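Local structure of AcrH (Aeromonas hydrophila, 3WXX) at the interface of chains A and B. The protein acts as the cytoplasmic chaperone of the type III secretion translocator AopB, binding it before secretion and translocon assembly. Numbering follows the deposited sequence. Chains: chain A, AcrH; chain B, AopB.

The interface of chains A and B. Residues chain A 30, 34, 49, 61, 64, 95; chain B 6-7.
The phenol OH of A:Tyr30 donates a hydrogen bond to the main-chain carbonyl oxygen O of B:Pro7 across 2.4 Å, a very short separation that says little about bond strength at 2.7 Å resolution. The donor lies in the carbonyl plane on a lone pair, with a C=O...OH angle of 140°, and the oxygen sits at the edge of the tyrosine ring. A:Tyr30 swings its ring out from helix 23-38 with chi1 175°, CG opposite the backbone N, which brings the hydroxyl to the extended AopB segment. Tyrosine suits this place because its long apolar ring carries a donor out to an acceptor carbonyl of that chain. The two faces of the ring are flanked, off centre, by CB of A:Phe34 and by guanidinium NH1 of A:Arg61, the latter 3.3 Å above the ring plane.

B:Leu6 fills the apolar side of the groove, which belongs to the tetratricopeptide-type helical fold expected of this chaperone family. Its CB lies 3.8 Å from CD2 of A:Phe34, the two side chains running past each other in opposite directions. Across from the phenylalanine, methyl CD2 of B:Leu6 packs 3.9 Å from CG of A:Leu64. A branched leucine can thus serve two walls at once, its CD1 turning toward the aromatic side, where A:Phe49 lies farther back.

CG of B:Pro7 lies 3.8 Å from CB of A:Arg61, so this arginine gives its aliphatic stem to the rigid proline while its guanidinium end lies over the rim of the tyrosine face. Methyl CD2 of A:Leu64 meets proline CD at 3.8 Å. The long chain of A:Arg95, bent at chi3 (-69°), reaches over from helix 95-106 and lays guanidinium NH1 in packing contact 3.5 Å from CD of B:Pro7.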
# COMPACT_ATOMS: atom_id res chain seq x y z
N TYR A 30 7.06 -14.78 -2.76
CA TYR A 30 7.66 -13.65 -3.46
C TYR A 30 8.26 -14.16 -4.75
O TYR A 30 8.05 -13.58 -5.81
CB TYR A 30 8.72 -12.93 -2.63
CG TYR A 30 9.44 -11.82 -3.39
CD1 TYR A 30 8.79 -10.62 -3.68
CD2 TYR A 30 10.73 -11.98 -3.86
CE1 TYR A 30 9.42 -9.62 -4.40
CE2 TYR A 30 11.36 -10.99 -4.60
CZ TYR A 30 10.71 -9.81 -4.86
OH TYR A 30 11.34 -8.82 -5.57
N PHE A 34 7.56 -12.87 -8.35
CA PHE A 34 8.65 -12.34 -9.14
C PHE A 34 8.85 -13.07 -10.50
O PHE A 34 9.16 -12.42 -11.52
CB PHE A 34 9.92 -12.47 -8.31
CG PHE A 34 11.15 -12.15 -9.04
CD1 PHE A 34 11.78 -13.12 -9.78
CD2 PHE A 34 11.71 -10.89 -8.97
CE1 PHE A 34 12.95 -12.83 -10.45
CE2 PHE A 34 12.89 -10.59 -9.63
CZ PHE A 34 13.52 -11.58 -10.37
N PHE A 49 1.20 -10.54 -5.55
CA PHE A 49 1.62 -9.38 -4.77
C PHE A 49 0.51 -8.80 -3.86
O PHE A 49 0.80 -8.32 -2.76
CB PHE A 49 2.26 -8.33 -5.66
CG PHE A 49 3.65 -8.71 -6.06
CD1 PHE A 49 4.67 -8.66 -5.13
CD2 PHE A 49 3.93 -9.16 -7.31
CE1 PHE A 49 5.95 -9.05 -5.45
CE2 PHE A 49 5.21 -9.55 -7.65
CZ PHE A 49 6.22 -9.50 -6.72
N ARG A 61 9.06 -4.02 -0.90
CA ARG A 61 9.25 -4.71 -2.19
C ARG A 61 7.99 -5.44 -2.65
O ARG A 61 7.72 -5.49 -3.85
CB ARG A 61 10.46 -5.61 -2.17
CG ARG A 61 10.24 -6.95 -1.54
CD ARG A 61 11.55 -7.65 -1.21
NE ARG A 61 11.32 -8.51 -0.05
CZ ARG A 61 11.43 -9.83 -0.00
NH1 ARG A 61 11.83 -10.53 -1.06
NH2 ARG A 61 11.15 -10.45 1.13
N LEU A 64 6.48 -2.64 -4.27
CA LEU A 64 7.13 -2.42 -5.55
C LEU A 64 6.54 -3.40 -6.58
O LEU A 64 6.17 -3.01 -7.69
CB LEU A 64 8.65 -2.60 -5.40
CG LEU A 64 9.41 -2.34 -6.70
CD1 LEU A 64 9.29 -0.89 -7.12
CD2 LEU A 64 10.85 -2.70 -6.50
N ARG A 95 13.53 3.71 -6.92
CA ARG A 95 12.60 3.07 -7.88
C ARG A 95 11.13 3.51 -7.71
O ARG A 95 10.39 3.63 -8.69
CB ARG A 95 12.71 1.55 -7.82
CG ARG A 95 13.74 1.00 -8.77
CD ARG A 95 14.02 -0.47 -8.50
NE ARG A 95 14.71 -0.64 -7.22
CZ ARG A 95 15.07 -1.80 -6.68
NH1 ARG A 95 14.84 -2.97 -7.30
NH2 ARG A 95 15.68 -1.78 -5.50
N LEU B 6 12.69 -5.65 -9.98
CA LEU B 6 12.36 -6.07 -8.63
C LEU B 6 13.58 -6.73 -8.01
O LEU B 6 14.34 -7.40 -8.72
CB LEU B 6 11.25 -7.11 -8.68
CG LEU B 6 10.03 -6.74 -9.48
CD1 LEU B 6 9.10 -7.94 -9.48
CD2 LEU B 6 9.35 -5.54 -8.85
N PRO B 7 13.76 -6.59 -6.68
CA PRO B 7 14.89 -7.31 -6.06
C PRO B 7 14.76 -8.79 -6.21
O PRO B 7 13.64 -9.30 -6.26
CB PRO B 7 14.81 -6.89 -4.58
CG PRO B 7 13.48 -6.27 -4.40
CD PRO B 7 13.14 -5.66 -5.73